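Zn-dependent hydrolase, glyoxylase (Echinicola vietnamensis, PDB 6T5K) acts as a zinc-dependent class B metallo-beta-lactamase that probably uses water to open the beta-lactam ring of antibiotics, carbapenems among them. Local coordinates at residues I62-A67 / E89-V93; F122-L128 / Q165-I169; G140-E144 / F155-F159. All blocks are in the same frame, centred on the assembly; numbering follows the deposited sequence. Where two conformers were deposited one is given.

Interaction 1 of 3, residues I62-A67 / E89-V93; sequences ISDGEA and EKLQV
Gly65 and Ala67 hold the backbone of Gln92 between them. Gln92 N gives its hydrogen to Gly65 O at 2.9 Å, and Ala67 N gives its own to Gln92 O at 2.8 Å. One residue bonding to the two neighbours of its partner, here Glu66, is the pattern of parallel strands. Beside this pair Leu91 CD1 makes an apolar contact with Ile62 CD1 at 3.7 Å, the two side chains crossing at about a right angle, while Leu91 CD2 lies 3.6 Å from Gly65 C, against the peptide. The leucine fork suits this place: CD1 turns to Ile62, CD2 to both Ile62 and the peptide. Glu66 and Gln92 run side by side from the same face of the sheet, both extended beyond CG, with carboxylate and amide planes only 29° apart. Their ends do not bond directly; water 1 joins them, accepting from Gln92 NE2 at 2.9 Å and donating to Glu66 OE2 at 3.2 Å. Asn94 ties both chains further, taking a hydrogen from Gln92 NE2 and giving one to Glu66 OE1, which also accepts from Gly150 N. Behind these contacts stands a type I' turn from Ser63 to Glu66. Gly65 takes a positive phi there (77°), a conformation that glycine adopts easily. Across from it, Lys90 ends helix 76-88 in a Schellman motif, and Leu91 and Val93 both rest on Leu86 of that helix. The contact pairs the first residues of parallel strands 66-70 and 92-98, which helix 76-88 connects in a beta-alpha-beta crossover. Two backbone bonds fix the register, Leu91 and Ile62 pack together beside them, and the charged end of Glu66 is met by amide donors and water, which suits its place near the surface.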
loop_
_atom_site.group_PDB
_atom_site.type_symbol
_atom_site.label_atom_id
_atom_site.label_comp_id
_atom_site.label_asym_id
_atom_site.label_seq_id
_atom_site.Cartn_x
_atom_site.Cartn_y
_atom_site.Cartn_z
ATOM N N ILE A 62 -0.426 -2.960 12.714
ATOM C CA ILE A 62 0.261 -3.120 13.996
ATOM C C ILE A 62 -0.606 -3.983 14.906
ATOM O O ILE A 62 -1.785 -3.682 15.126
ATOM C CB ILE A 62 0.568 -1.764 14.661
ATOM C CG1 ILE A 62 1.372 -0.873 13.710
ATOM C CG2 ILE A 62 1.341 -1.975 15.955
ATOM C CD1 ILE A 62 1.678 0.537 14.244
ATOM N N SER A 63 -0.019 -5.039 15.462
ATOM C CA SER A 63 -0.737 -5.847 16.443
ATOM C C SER A 63 0.288 -6.522 17.331
ATOM O O SER A 63 1.296 -7.038 16.839
ATOM C CB SER A 63 -1.616 -6.908 15.758
ATOM O OG SER A 63 -2.527 -7.547 16.647
ATOM N N ASP A 64 0.019 -6.514 18.635
ATOM C CA ASP A 64 0.840 -7.226 19.605
ATOM C C ASP A 64 2.322 -6.876 19.501
ATOM O O ASP A 64 3.191 -7.743 19.599
ATOM C CB ASP A 64 0.601 -8.728 19.478
ATOM C CG ASP A 64 -0.880 -9.057 19.314
ATOM O OD1 ASP A 64 -1.650 -8.821 20.281
ATOM O OD2 ASP A 64 -1.271 -9.518 18.202
ATOM N N GLY A 65 2.617 -5.591 19.300
ATOM C CA GLY A 65 3.983 -5.109 19.266
ATOM C C GLY A 65 4.726 -5.397 17.994
ATOM O O GLY A 65 5.950 -5.196 17.953
ATOM N N GLU A 66 4.034 -5.838 16.950
ATOM C CA GLU A 66 4.644 -6.146 15.669
ATOM C C GLU A 66 3.951 -5.351 14.575
ATOM O O GLU A 66 2.800 -4.945 14.715
ATOM C CB GLU A 66 4.543 -7.654 15.377
ATOM C CG GLU A 66 5.220 -8.490 16.451
ATOM C CD GLU A 66 5.220 -9.992 16.194
ATOM O OE1 GLU A 66 4.867 -10.404 15.073
ATOM O OE2 GLU A 66 5.597 -10.744 17.123
ATOM N N ALA A 67 4.683 -5.106 13.493
ATOM C CA ALA A 67 4.165 -4.296 12.405
ATOM C C ALA A 67 4.584 -4.850 11.054
ATOM O O ALA A 67 5.666 -5.428 10.894
ATOM C CB ALA A 67 4.681 -2.868 12.527
ATOM N N GLU A 89 8.235 3.627 18.870
ATOM C CA GLU A 89 7.083 2.941 19.431
ATOM C C GLU A 89 7.418 1.530 19.893
ATOM O O GLU A 89 6.520 0.789 20.340
ATOM C CB GLU A 89 5.973 2.902 18.400
ATOM C CG GLU A 89 5.491 4.277 18.037
ATOM C CD GLU A 89 4.738 4.928 19.172
ATOM O OE1 GLU A 89 3.747 4.352 19.641
ATOM O OE2 GLU A 89 5.150 6.008 19.636
ATOM N N LYS A 90 8.684 1.121 19.792
ATOM C CA LYS A 90 9.128 -0.159 20.345
ATOM C C LYS A 90 8.543 -1.338 19.579
ATOM O O LYS A 90 8.284 -2.395 20.157
ATOM C CB LYS A 90 8.768 -0.283 21.834
ATOM C CG LYS A 90 9.268 0.872 22.715
ATOM C CD LYS A 90 10.301 0.388 23.709
ATOM C CE LYS A 90 10.577 1.415 24.809
ATOM N NZ LYS A 90 9.356 2.182 25.223
ATOM N N LEU A 91 8.322 -1.167 18.278
ATOM C CA LEU A 91 7.666 -2.182 17.467
ATOM C C LEU A 91 8.681 -3.033 16.734
ATOM O O LEU A 91 9.693 -2.528 16.238
ATOM C CB LEU A 91 6.759 -1.512 16.441
ATOM C CG LEU A 91 5.600 -0.791 17.132
ATOM C CD1 LEU A 91 4.859 0.071 16.122
ATOM C CD2 LEU A 91 4.656 -1.771 17.801
ATOM N N GLN A 92 8.399 -4.329 16.663
ATOM C CA GLN A 92 9.145 -5.221 15.786
ATOM C C GLN A 92 8.553 -5.146 14.381
ATOM O O GLN A 92 7.377 -5.472 14.180
ATOM C CB GLN A 92 9.042 -6.644 16.320
ATOM C CG GLN A 92 9.716 -7.676 15.481
ATOM C CD GLN A 92 9.585 -9.054 16.071
ATOM O OE1 GLN A 92 10.220 -9.374 17.074
ATOM N NE2 GLN A 92 8.757 -9.882 15.455
ATOM N N VAL A 93 9.346 -4.695 13.419
ATOM C CA VAL A 93 8.890 -4.553 12.040
ATOM C C VAL A 93 9.234 -5.851 11.324
ATOM O O VAL A 93 10.397 -6.176 11.097
ATOM C CB VAL A 93 9.490 -3.328 11.346
ATOM C CG1 VAL A 93 8.876 -3.194 9.986
ATOM C CG2 VAL A 93 9.255 -2.098 12.211
HETATM O O HOH W 1 8.037 -12.578 16.279
#

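Interaction 2 of 3, residues F122-L128 / Q165-I169; sequences FKNTLSL and QDNVI
Thr125 and Asp166 meet with their side chains at about a right angle, and Thr125 OG1 donates to Asp166 OD2 over a short 2.6 Å, a threonine hydroxyl giving this buried carboxylate a donor. It comes to the anti side, 16° out of the carboxylate plane. Asp166 CG sits between the backbone N and the carbonyl carbon (chi1 61°), a torsion that, with CB already directed at the helix, brings OD2 to the hydroxyl. Leu128 lays CD1 3.7 Å from Asp166 CG, and the same methyl touches Gln165 CG. Helix 123-131, with Phe122 at its N-cap position, is thus fastened to the loop that precedes strand 169-172 in the metallo-beta-lactamase fold. Asp166 is a second-shell neighbour of the metal site, its side chain about 4 Å from that of the zinc ligand His100 and about 8 Å from a zinc ion; its OD1 is bonded to Thr164 OG1. Just before the helix, Phe122 CB rests 3.7 Å from Val168 CG1. Lys123 CG lies over one face of the Phe122 ring, while water 2 sits at its edge, in plane, accepting from Asn124 ND2 and Gln165 NE2.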
loop_
_atom_site.group_PDB
_atom_site.type_symbol
_atom_site.label_atom_id
_atom_site.label_comp_id
_atom_site.label_asym_id
_atom_site.label_seq_id
_atom_site.Cartn_x
_atom_site.Cartn_y
_atom_site.Cartn_z
ATOM N N PHE A 122 4.936 -9.110 -5.413
ATOM C CA PHE A 122 4.582 -10.046 -6.470
ATOM C C PHE A 122 5.824 -10.446 -7.252
ATOM O O PHE A 122 6.707 -9.624 -7.505
ATOM C CB PHE A 122 3.606 -9.356 -7.411
ATOM C CG PHE A 122 2.968 -10.272 -8.425
ATOM C CD1 PHE A 122 2.296 -11.438 -8.034
ATOM C CD2 PHE A 122 2.990 -9.944 -9.744
ATOM C CE1 PHE A 122 1.688 -12.258 -8.977
ATOM C CE2 PHE A 122 2.339 -10.732 -10.691
ATOM C CZ PHE A 122 1.717 -11.915 -10.311
ATOM N N LYS A 123 5.868 -11.702 -7.683
ATOM C CA LYS A 123 7.045 -12.200 -8.385
ATOM C C LYS A 123 7.464 -11.278 -9.524
ATOM O O LYS A 123 8.658 -11.025 -9.722
ATOM C CB LYS A 123 6.781 -13.624 -8.890
ATOM C CG LYS A 123 5.564 -13.771 -9.787
ATOM C CD LYS A 123 5.264 -15.236 -10.125
ATOM C CE LYS A 123 3.963 -15.347 -10.885
ATOM N NZ LYS A 123 3.590 -16.749 -11.260
ATOM N N ASN A 124 6.503 -10.758 -10.286
ATOM C CA ASN A 124 6.856 -9.918 -11.420
ATOM C C ASN A 124 7.310 -8.533 -11.008
ATOM O O ASN A 124 7.987 -7.871 -11.798
ATOM C CB ASN A 124 5.744 -9.897 -12.456
ATOM C CG ASN A 124 5.658 -11.215 -13.188
ATOM O OD1 ASN A 124 6.595 -12.047 -13.137
ATOM N ND2 ASN A 124 4.560 -11.427 -13.875
ATOM N N THR A 125 6.974 -8.088 -9.791
ATOM C CA THR A 125 7.521 -6.822 -9.305
ATOM C C THR A 125 9.030 -6.893 -9.165
ATOM O O THR A 125 9.727 -5.907 -9.444
ATOM C CB THR A 125 6.878 -6.481 -7.970
ATOM O OG1 THR A 125 5.455 -6.444 -8.151
ATOM C CG2 THR A 125 7.371 -5.140 -7.442
ATOM N N LEU A 126 9.565 -8.050 -8.782
ATOM C CA LEU A 126 11.016 -8.166 -8.663
ATOM C C LEU A 126 11.697 -7.915 -10.005
ATOM O O LEU A 126 12.642 -7.126 -10.100
ATOM C CB LEU A 126 11.386 -9.539 -8.129
ATOM C CG LEU A 126 11.295 -9.667 -6.603
ATOM C CD1 LEU A 126 9.879 -9.556 -6.100
ATOM C CD2 LEU A 126 11.914 -10.991 -6.167
ATOM N N SER A 127 11.218 -8.568 -11.064
ATOM C CA SER A 127 11.859 -8.409 -12.369
ATOM C C SER A 127 11.631 -7.008 -12.920
ATOM O O SER A 127 12.556 -6.395 -13.459
ATOM C CB SER A 127 11.375 -9.474 -13.340
ATOM O OG SER A 127 9.983 -9.615 -13.273
ATOM N N LEU A 128 10.431 -6.454 -12.734
ATOM C CA LEU A 128 10.183 -5.099 -13.221
ATOM C C LEU A 128 11.058 -4.083 -12.493
ATOM O O LEU A 128 11.587 -3.156 -13.110
ATOM C CB LEU A 128 8.703 -4.766 -13.063
ATOM C CG LEU A 128 7.827 -5.490 -14.060
ATOM C CD1 LEU A 128 6.395 -5.443 -13.632
ATOM C CD2 LEU A 128 7.954 -4.885 -15.474
ATOM N N GLN A 165 0.928 -3.991 -14.394
ATOM C CA GLN A 165 0.701 -5.414 -14.595
ATOM C C GLN A 165 0.876 -6.225 -13.325
ATOM O O GLN A 165 0.286 -7.308 -13.212
ATOM C CB GLN A 165 1.624 -5.989 -15.659
ATOM C CG GLN A 165 3.117 -5.822 -15.389
ATOM C CD GLN A 165 3.954 -6.596 -16.345
ATOM O OE1 GLN A 165 4.560 -6.036 -17.246
ATOM N NE2 GLN A 165 3.999 -7.878 -16.163
ATOM N N ASP A 166 1.666 -5.722 -12.363
ATOM C CA ASP A 166 2.105 -6.471 -11.195
ATOM C C ASP A 166 1.411 -6.046 -9.900
ATOM O O ASP A 166 1.797 -6.542 -8.835
ATOM C CB ASP A 166 3.616 -6.308 -11.030
ATOM C CG ASP A 166 4.033 -4.844 -10.824
ATOM O OD1 ASP A 166 3.483 -3.945 -11.498
ATOM O OD2 ASP A 166 4.942 -4.609 -9.982
ATOM N N ASN A 167 0.484 -5.119 -9.968
ATOM C CA ASN A 167 -0.074 -4.597 -8.740
ATOM C C ASN A 167 -0.802 -5.614 -7.864
ATOM O O ASN A 167 -1.486 -6.432 -8.360
ATOM C CB ASN A 167 -0.859 -3.297 -8.957
ATOM C CG ASN A 167 -1.950 -3.399 -10.028
ATOM O OD1 ASN A 167 -2.381 -2.422 -10.573
ATOM N ND2 ASN A 167 -2.390 -4.537 -10.247
ATOM N N VAL A 168 -0.591 -5.508 -6.559
ATOM C CA VAL A 168 -1.204 -6.389 -5.580
ATOM C C VAL A 168 -1.889 -5.557 -4.518
ATOM O O VAL A 168 -1.599 -4.373 -4.353
ATOM C CB VAL A 168 -0.225 -7.379 -4.916
ATOM C CG1 VAL A 168 0.333 -8.295 -5.985
ATOM C CG2 VAL A 168 0.903 -6.640 -4.232
ATOM N N ILE A 169 -2.780 -6.208 -3.774
ATOM C CA ILE A 169 -3.441 -5.564 -2.650
ATOM C C ILE A 169 -2.944 -6.165 -1.345
ATOM O O ILE A 169 -2.410 -7.292 -1.297
ATOM C CB ILE A 169 -4.983 -5.556 -2.738
ATOM C CG1 ILE A 169 -5.563 -6.971 -2.782
ATOM C CG2 ILE A 169 -5.381 -4.773 -3.962
ATOM C CD1 ILE A 169 -5.623 -7.629 -1.435
HETATM O O HOH W 2 2.760 -9.232 -14.047
#

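Interaction 3 of 3, residues G140-E144 / F155-F159; sequences GFSDE and FVHYF. With EDO (1,2-ethanediol), chain C.
Asp143 O accepts one hydrogen bond and meets two further contacts, all from residues 157-158. Tyr158 N donates to it at 2.9 Å in a nearly straight bond (175°), His157 CA adds a CA-H...O contact, and the His157 ring turns one face toward the same oxygen. Phe159 CZ lies over the opposite face of the imidazole, each of the two offset toward the rim. The ring edge is used as well: in the conformers of Asp143 and Glu144 described, each one of two modelled, His157 ND1 donates to Glu144 OE1 at 2.6 Å, with the oxygen close to the ring plane. The carboxylate is met on its anti side, 31° out of its own plane. Glu144 reaches the imidazole with an extended chain, and its OE2 accepts from O1 of an ethanediol, probably from the crystallisation liquor, whose C2 lies over the Phe155 ring. Glu144 and His157 form a non-hydrogen-bonded antiparallel pair. Strand 139-141 ends one sheet of the sandwich and strand 144-149 begins the other, so residues 140-144 step between the two. Phe141, its CG wedged between backbone N and carbonyl carbon (chi1 69°), brings CZ to within 3.4 Å of Val156 CG1; both residues of this apolar contact are buried. A carboxylate this close to ND1 would probably favour the protonated imidazolium, making the pair partly ionic in that conformer.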
loop_
_atom_site.group_PDB
_atom_site.type_symbol
_atom_site.label_atom_id
_atom_site.label_comp_id
_atom_site.label_asym_id
_atom_site.label_seq_id
_atom_site.Cartn_x
_atom_site.Cartn_y
_atom_site.Cartn_z
ATOM N N GLY A 140 9.724 -12.864 -3.709
ATOM C CA GLY A 140 8.555 -12.809 -4.556
ATOM C C GLY A 140 7.538 -13.862 -4.162
ATOM O O GLY A 140 7.875 -14.897 -3.589
ATOM N N PHE A 141 6.279 -13.585 -4.479
ATOM C CA PHE A 141 5.216 -14.560 -4.303
ATOM C C PHE A 141 4.345 -14.588 -5.553
ATOM O O PHE A 141 4.290 -13.630 -6.320
ATOM C CB PHE A 141 4.369 -14.258 -3.069
ATOM C CG PHE A 141 3.535 -13.033 -3.186
ATOM C CD1 PHE A 141 2.245 -13.102 -3.698
ATOM C CD2 PHE A 141 4.026 -11.804 -2.791
ATOM C CE1 PHE A 141 1.453 -11.947 -3.790
ATOM C CE2 PHE A 141 3.245 -10.645 -2.905
ATOM C CZ PHE A 141 1.961 -10.729 -3.380
ATOM N N SER A 142 3.664 -15.702 -5.778
ATOM C CA SER A 142 3.047 -15.841 -7.083
ATOM C C SER A 142 1.561 -15.548 -7.068
ATOM O O SER A 142 0.957 -15.400 -8.127
ATOM C CB SER A 142 3.207 -17.257 -7.597
ATOM O OG SER A 142 2.378 -17.432 -8.718
ATOM N N ASP A 143 0.938 -15.428 -5.917
ATOM C CA ASP A 143 -0.497 -15.566 -5.765
ATOM C C ASP A 143 -1.077 -14.851 -4.561
ATOM O O ASP A 143 -1.763 -13.810 -4.764
ATOM C CB ASP A 143 -0.707 -17.076 -5.634
ATOM C CG ASP A 143 0.446 -17.778 -4.875
ATOM O OD1 ASP A 143 1.581 -17.276 -4.935
ATOM O OD2 ASP A 143 0.171 -18.825 -4.188
ATOM N N GLU A 144 -0.924 -15.524 -3.382
ATOM C CA GLU A 144 -1.279 -14.983 -2.070
ATOM C C GLU A 144 -0.233 -15.327 -1.018
ATOM O O GLU A 144 0.036 -16.500 -0.752
ATOM C CB GLU A 144 -2.672 -15.418 -1.576
ATOM C CG GLU A 144 -2.975 -14.874 -0.123
ATOM C CD GLU A 144 -4.442 -14.958 0.311
ATOM O OE1 GLU A 144 -5.268 -14.170 -0.184
ATOM O OE2 GLU A 144 -4.775 -15.795 1.184
ATOM N N PHE A 155 -2.648 -10.228 4.476
ATOM C CA PHE A 155 -2.592 -11.042 3.270
ATOM C C PHE A 155 -2.291 -10.159 2.076
ATOM O O PHE A 155 -2.807 -9.046 1.964
ATOM C CB PHE A 155 -3.936 -11.766 3.105
ATOM C CG PHE A 155 -4.222 -12.682 4.261
ATOM C CD1 PHE A 155 -3.770 -13.991 4.249
ATOM C CD2 PHE A 155 -4.812 -12.189 5.415
ATOM C CE1 PHE A 155 -3.956 -14.813 5.339
ATOM C CE2 PHE A 155 -4.987 -12.997 6.513
ATOM C CZ PHE A 155 -4.591 -14.324 6.470
ATOM N N VAL A 156 -1.436 -10.647 1.195
ATOM C CA VAL A 156 -1.094 -9.922 -0.013
ATOM C C VAL A 156 -1.573 -10.782 -1.163
ATOM O O VAL A 156 -1.353 -11.998 -1.146
ATOM C CB VAL A 156 0.422 -9.653 -0.111
ATOM C CG1 VAL A 156 0.651 -8.520 -1.100
ATOM C CG2 VAL A 156 1.031 -9.358 1.247
ATOM N N HIS A 157 -2.291 -10.181 -2.113
ATOM C CA HIS A 157 -2.988 -10.983 -3.110
ATOM C C HIS A 157 -2.960 -10.305 -4.460
ATOM O O HIS A 157 -3.203 -9.105 -4.546
ATOM C CB HIS A 157 -4.431 -11.210 -2.663
ATOM C CG HIS A 157 -5.138 -12.336 -3.345
ATOM N ND1 HIS A 157 -5.625 -13.416 -2.647
ATOM C CD2 HIS A 157 -5.490 -12.529 -4.636
ATOM C CE1 HIS A 157 -6.248 -14.229 -3.481
ATOM N NE2 HIS A 157 -6.169 -13.725 -4.694
ATOM N N TYR A 158 -2.643 -11.092 -5.494
ATOM C CA TYR A 158 -2.713 -10.649 -6.880
ATOM C C TYR A 158 -4.059 -11.039 -7.483
ATOM O O TYR A 158 -4.418 -12.223 -7.512
ATOM C CB TYR A 158 -1.570 -11.273 -7.685
ATOM C CG TYR A 158 -1.511 -10.812 -9.100
ATOM C CD1 TYR A 158 -1.151 -9.493 -9.412
ATOM C CD2 TYR A 158 -1.813 -11.685 -10.148
ATOM C CE1 TYR A 158 -1.099 -9.054 -10.708
ATOM C CE2 TYR A 158 -1.757 -11.255 -11.465
ATOM C CZ TYR A 158 -1.393 -9.946 -11.731
ATOM O OH TYR A 158 -1.339 -9.530 -13.020
ATOM N N PHE A 159 -4.771 -10.048 -7.992
ATOM C CA PHE A 159 -6.053 -10.249 -8.641
ATOM C C PHE A 159 -6.033 -9.897 -10.118
ATOM O O PHE A 159 -7.084 -10.007 -10.771
ATOM C CB PHE A 159 -7.102 -9.381 -7.961
ATOM C CG PHE A 159 -7.568 -9.912 -6.644
ATOM C CD1 PHE A 159 -8.519 -10.906 -6.580
ATOM C CD2 PHE A 159 -7.054 -9.407 -5.459
ATOM C CE1 PHE A 159 -8.971 -11.378 -5.368
ATOM C CE2 PHE A 159 -7.532 -9.866 -4.232
ATOM C CZ PHE A 159 -8.462 -10.866 -4.191
HETATM C C1 EDO C . -7.388 -15.576 3.335
HETATM O O1 EDO C . -7.196 -15.973 1.984
HETATM C C2 EDO C . -7.640 -14.079 3.459
HETATM O O2 EDO C . -8.693 -13.658 2.565
#

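In the fold
Along the chain, interaction 1 closes before interaction 2 opens, and interaction 3 falls between the two segments of interaction 2. Interaction 1 lies at the surface, its centre about 26 Å from that of interaction 2 and about 23 Å from that of interaction 3. Interactions 2 and 3 are neighbours, about 9 Å between centres: Tyr158 OH bonds to Gln165 O, Lys123 N to Phe141 O, and the rings of Phe122 and Tyr158 stack. Interactions 1 and 3 reach the same eight-strand sheet, and interaction 3 leads from it into the five-strand sheet. Interactions 2 and 3 together join the two sheets to helix 123-131 and the loop beside His100; interaction 1 lies away from the zinc site.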